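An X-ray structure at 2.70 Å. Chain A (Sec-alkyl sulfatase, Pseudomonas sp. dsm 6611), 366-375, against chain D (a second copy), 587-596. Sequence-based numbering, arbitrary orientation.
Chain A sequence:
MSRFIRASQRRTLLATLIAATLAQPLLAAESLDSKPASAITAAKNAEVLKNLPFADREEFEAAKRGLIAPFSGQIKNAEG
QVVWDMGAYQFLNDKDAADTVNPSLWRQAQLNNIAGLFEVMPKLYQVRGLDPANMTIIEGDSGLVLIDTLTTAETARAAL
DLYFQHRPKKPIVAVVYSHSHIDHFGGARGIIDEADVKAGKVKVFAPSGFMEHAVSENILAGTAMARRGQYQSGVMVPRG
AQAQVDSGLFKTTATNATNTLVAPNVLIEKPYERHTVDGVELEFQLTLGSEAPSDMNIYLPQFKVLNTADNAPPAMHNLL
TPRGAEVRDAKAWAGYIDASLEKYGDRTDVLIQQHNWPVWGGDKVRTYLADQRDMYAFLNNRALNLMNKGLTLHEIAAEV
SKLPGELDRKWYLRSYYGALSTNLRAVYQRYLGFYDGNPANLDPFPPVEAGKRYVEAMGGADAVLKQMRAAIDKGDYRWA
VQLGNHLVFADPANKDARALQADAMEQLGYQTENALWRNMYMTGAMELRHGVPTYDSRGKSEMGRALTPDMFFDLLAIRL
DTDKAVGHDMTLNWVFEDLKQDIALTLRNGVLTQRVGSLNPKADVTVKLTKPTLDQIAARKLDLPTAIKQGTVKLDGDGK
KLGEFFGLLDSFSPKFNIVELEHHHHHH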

# COMPACT_ATOMS: atom_id res chain seq x y z
N ARG A 366 2.52 3.05 -31.60
CA ARG A 366 2.30 1.63 -31.32
C ARG A 366 3.50 1.00 -30.64
O ARG A 366 3.33 0.21 -29.71
N THR A 367 4.72 1.40 -31.06
CA THR A 367 5.96 0.90 -30.47
C THR A 367 6.10 1.40 -29.02
O THR A 367 6.40 0.61 -28.11
N TYR A 368 5.83 2.71 -28.83
CA TYR A 368 5.88 3.42 -27.57
C TYR A 368 4.99 2.74 -26.53
O TYR A 368 5.49 2.34 -25.48
N LEU A 369 3.68 2.57 -26.84
CA LEU A 369 2.71 1.93 -25.95
C LEU A 369 3.12 0.50 -25.59
O LEU A 369 3.05 0.13 -24.42
N ALA A 370 3.58 -0.29 -26.58
CA ALA A 370 4.03 -1.67 -26.34
C ALA A 370 5.21 -1.67 -25.37
O ALA A 370 5.27 -2.49 -24.45
N ASP A 371 6.13 -0.71 -25.56
CA ASP A 371 7.32 -0.54 -24.73
C ASP A 371 6.91 -0.14 -23.31
O ASP A 371 7.39 -0.74 -22.35
N GLN A 372 5.98 0.82 -23.20
CA GLN A 372 5.43 1.31 -21.93
C GLN A 372 4.81 0.17 -21.10
O GLN A 372 5.18 -0.03 -19.95
N ARG A 373 3.93 -0.61 -21.74
CA ARG A 373 3.26 -1.78 -21.17
C ARG A 373 4.27 -2.77 -20.63
O ARG A 373 4.17 -3.19 -19.47
N ASP A 374 5.25 -3.13 -21.47
CA ASP A 374 6.30 -4.07 -21.07
C ASP A 374 7.09 -3.59 -19.85
O ASP A 374 7.33 -4.38 -18.93
N MET A 375 7.41 -2.28 -19.78
CA MET A 375 8.10 -1.71 -18.63
C MET A 375 7.32 -1.95 -17.30
O MET A 375 7.91 -2.48 -16.34
N LEU D 587 5.27 -12.64 -25.65
CA LEU D 587 6.55 -12.63 -24.94
C LEU D 587 7.48 -11.68 -25.70
O LEU D 587 7.85 -11.97 -26.84
N ARG D 588 7.80 -10.52 -25.08
CA ARG D 588 8.65 -9.49 -25.67
C ARG D 588 9.62 -8.97 -24.63
O ARG D 588 9.20 -8.58 -23.53
N ASN D 589 10.92 -8.99 -24.96
CA ASN D 589 12.01 -8.56 -24.08
C ASN D 589 11.98 -9.29 -22.72
O ASN D 589 12.27 -8.69 -21.69
N GLY D 590 11.60 -10.55 -22.72
CA GLY D 590 11.51 -11.35 -21.49
C GLY D 590 10.34 -10.97 -20.62
O GLY D 590 10.35 -11.25 -19.41
N VAL D 591 9.32 -10.30 -21.22
CA VAL D 591 8.12 -9.84 -20.52
C VAL D 591 6.89 -10.52 -21.12
O VAL D 591 6.66 -10.42 -22.33
N LEU D 592 6.10 -11.20 -20.25
CA LEU D 592 4.91 -11.93 -20.67
C LEU D 592 3.63 -11.18 -20.37
O LEU D 592 3.32 -10.88 -19.22
N THR D 593 2.91 -10.84 -21.43
CA THR D 593 1.61 -10.16 -21.37
C THR D 593 0.56 -10.98 -22.17
O THR D 593 0.91 -11.77 -23.06
N GLN D 594 -0.71 -10.80 -21.82
CA GLN D 594 -1.81 -11.53 -22.46
C GLN D 594 -3.00 -10.64 -22.75
O GLN D 594 -3.21 -9.62 -22.08
N ARG D 595 -3.79 -11.05 -23.75
CA ARG D 595 -5.02 -10.38 -24.13
C ARG D 595 -6.13 -11.43 -24.13
O ARG D 595 -6.00 -12.46 -24.79
N VAL D 596 -7.18 -11.19 -23.36
CA VAL D 596 -8.34 -12.07 -23.25
C VAL D 596 -9.34 -11.69 -24.34
O VAL D 596 -9.59 -10.50 -24.58

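Packing of a helix of chain A (366-375) against a β-hairpin of chain D (587-596), with the axes of the helix and of strand 591-596 at 109° and 9.2 Å apart at closest approach. The backbones come nearest at A:Asp374 and D:Val591, whose CA atoms lie 6.1 Å apart. From the helix, A:Ala370 and A:Asp374 direct their CA-to-CB bonds toward the hairpin; A:Asp371 (chi1 m) and A:Arg373 (t, t, p) start out sideways, but their ends come nearer. D:Arg588, D:Asn589, D:Val591 and D:Thr593 point toward the helix, whereas D:Leu587 and D:Leu592 point away, as do A:Tyr368, A:Gln372 and A:Met375.

D:Arg588 (t, t, p) is the main donor across the contact and loses the largest area to the other stretch. Its guanidinium meets two carboxylates edge-on, one helical turn apart. D:Arg588 NE gives a nearly straight hydrogen bond to A:Asp374 OD2 (2.8 Å, 172°), and D:Arg588 NH2 gives a very short one to A:Asp371 OD1 (2.4 Å, 122°); both belong to salt bridges. D:Arg588 NH2 also makes a weak hydrogen bond to A:Asp374 OD2 at 3.4 Å. The methyl of A:Ala370 lies over one face of this guanidinium, with A:Ala370 CB 3.5 Å from D:Arg588 NH2. The carbonyl A:Ala370 O is also 3.5 Å from D:Arg588 NH2, but the angle is too poor for a hydrogen bond; this oxygen instead accepts from A:Asp374 N within the helix (3.0 Å).

The carboxylate of A:Asp374 (chi1 m) is shared between chains. While OD2 serves D:Arg588, A:Asp374 OD1 accepts from both A:Arg373 NE and A:Arg373 NH2, each at 2.9 Å, in a salt bridge within the helix. This common acid helps offset the proximity of two like charges, A:Arg373 NH2 and D:Arg588 NE, 4.0 Å apart. A second like-charged pair, A:Arg373 NH1 and D:Arg595 NH2, is also separated by 4.0 Å; both nitrogens have hydrogen bonds elsewhere in the structure, as does A:Asp371 OD2.

D:Thr593 (p) places D:Thr593 OG1 over one face of the A:Arg373 guanidinium, 3.7 Å from A:Arg373 NE, a packing contact without a hydrogen bond. D:Val591 (t) adds an apolar surface, D:Val591 CG1 lying 3.6 Å from A:Asp374 O. D:Asn589 (m) contributes little covered area: D:Asn589 ND2 is 4.1 Å from A:Asp374 OD2, too far for a hydrogen bond, and its OD1 is satisfied elsewhere. The type I' turn from D:Arg588 to D:Val591 is closed by reciprocal backbone hydrogen bonds, D:Arg588 N to D:Val591 O (3.0 Å) and D:Val591 N to D:Arg588 O (2.9 Å).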

# COMPACT_ATOMS: atom_id res chain seq x y z
CB ARG A 366 1.84 0.84 -32.56
CG ARG A 366 0.38 1.07 -32.93
CD ARG A 366 -0.07 0.26 -34.13
NE ARG A 366 0.61 0.67 -35.36
CZ ARG A 366 0.17 1.64 -36.16
NH1 ARG A 366 -0.93 2.32 -35.86
NH2 ARG A 366 0.84 1.96 -37.26
CB THR A 367 7.16 1.26 -31.34
OG1 THR A 367 6.96 0.69 -32.62
CG2 THR A 367 8.47 0.70 -30.79
CB TYR A 368 5.44 4.87 -27.82
CG TYR A 368 5.53 5.80 -26.65
CD1 TYR A 368 6.71 6.49 -26.38
CD2 TYR A 368 4.41 6.10 -25.87
CE1 TYR A 368 6.79 7.39 -25.33
CE2 TYR A 368 4.48 7.00 -24.81
CZ TYR A 368 5.67 7.65 -24.55
OH TYR A 368 5.72 8.55 -23.52
CB LEU A 369 1.30 1.97 -26.54
CG LEU A 369 0.63 3.34 -26.71
CD1 LEU A 369 -0.69 3.19 -27.35
CD2 LEU A 369 0.45 4.06 -25.38
CB ALA A 370 4.43 -2.34 -27.65
CB ASP A 371 8.28 0.48 -25.38
CG ASP A 371 9.10 -0.04 -26.53
OD1 ASP A 371 9.24 -1.26 -26.65
OD2 ASP A 371 9.67 0.78 -27.28
CB GLN A 372 4.40 2.44 -22.17
CG GLN A 372 4.99 3.77 -22.68
CD GLN A 372 5.75 4.56 -21.65
OE1 GLN A 372 5.49 4.48 -20.45
NE2 GLN A 372 6.68 5.38 -22.10
CB ARG A 373 2.40 -2.43 -22.24
CG ARG A 373 1.76 -3.72 -21.80
CD ARG A 373 1.48 -4.62 -22.97
NE ARG A 373 2.69 -4.98 -23.71
CZ ARG A 373 2.71 -5.26 -25.01
NH1 ARG A 373 1.60 -5.24 -25.71
NH2 ARG A 373 3.85 -5.57 -25.60
CB ASP A 374 7.21 -4.41 -22.25
CG ASP A 374 6.55 -5.22 -23.37
OD1 ASP A 374 5.43 -5.70 -23.16
OD2 ASP A 374 7.19 -5.41 -24.41
CB MET A 375 8.39 -0.24 -18.87
CG MET A 375 9.03 0.45 -17.68
SD MET A 375 9.56 2.16 -18.05
CE MET A 375 7.98 2.93 -18.36
CB LEU D 587 7.14 -14.04 -24.83
CG LEU D 587 8.50 -14.15 -24.20
CD1 LEU D 587 8.48 -13.67 -22.77
CD2 LEU D 587 9.03 -15.58 -24.32
CB ARG D 588 7.77 -8.33 -26.22
CG ARG D 588 8.39 -7.59 -27.39
CD ARG D 588 7.45 -6.57 -27.99
NE ARG D 588 7.49 -5.35 -27.18
CZ ARG D 588 7.72 -4.13 -27.64
NH1 ARG D 588 7.82 -3.91 -28.95
NH2 ARG D 588 7.76 -3.10 -26.81
CB ASN D 589 11.98 -7.02 -23.87
CG ASN D 589 12.13 -6.21 -25.13
OD1 ASN D 589 13.13 -6.30 -25.86
ND2 ASN D 589 11.16 -5.36 -25.38
CB VAL D 591 7.98 -8.30 -20.44
CG1 VAL D 591 6.80 -7.90 -19.57
CG2 VAL D 591 9.25 -7.65 -19.93
CB LEU D 592 4.88 -13.37 -20.08
CG LEU D 592 3.92 -14.35 -20.74
CD1 LEU D 592 4.37 -14.69 -22.13
CD2 LEU D 592 3.78 -15.57 -19.91
CB THR D 593 1.69 -8.71 -21.78
OG1 THR D 593 2.17 -8.62 -23.12
CG2 THR D 593 2.56 -7.90 -20.84
CB GLN D 594 -2.24 -12.71 -21.57
CG GLN D 594 -2.45 -12.34 -20.11
CD GLN D 594 -3.37 -13.24 -19.36
OE1 GLN D 594 -4.29 -13.84 -19.92
NE2 GLN D 594 -3.17 -13.30 -18.06
CB ARG D 595 -4.91 -9.67 -25.50
CG ARG D 595 -4.07 -8.41 -25.44
CD ARG D 595 -4.03 -7.73 -26.78
NE ARG D 595 -3.05 -6.65 -26.82
CZ ARG D 595 -2.71 -5.98 -27.91
NH1 ARG D 595 -3.26 -6.27 -29.07
NH2 ARG D 595 -1.80 -5.02 -27.85
CB VAL D 596 -8.99 -12.02 -21.82
CG1 VAL D 596 -10.08 -13.07 -21.67
CG2 VAL D 596 -7.94 -12.20 -20.72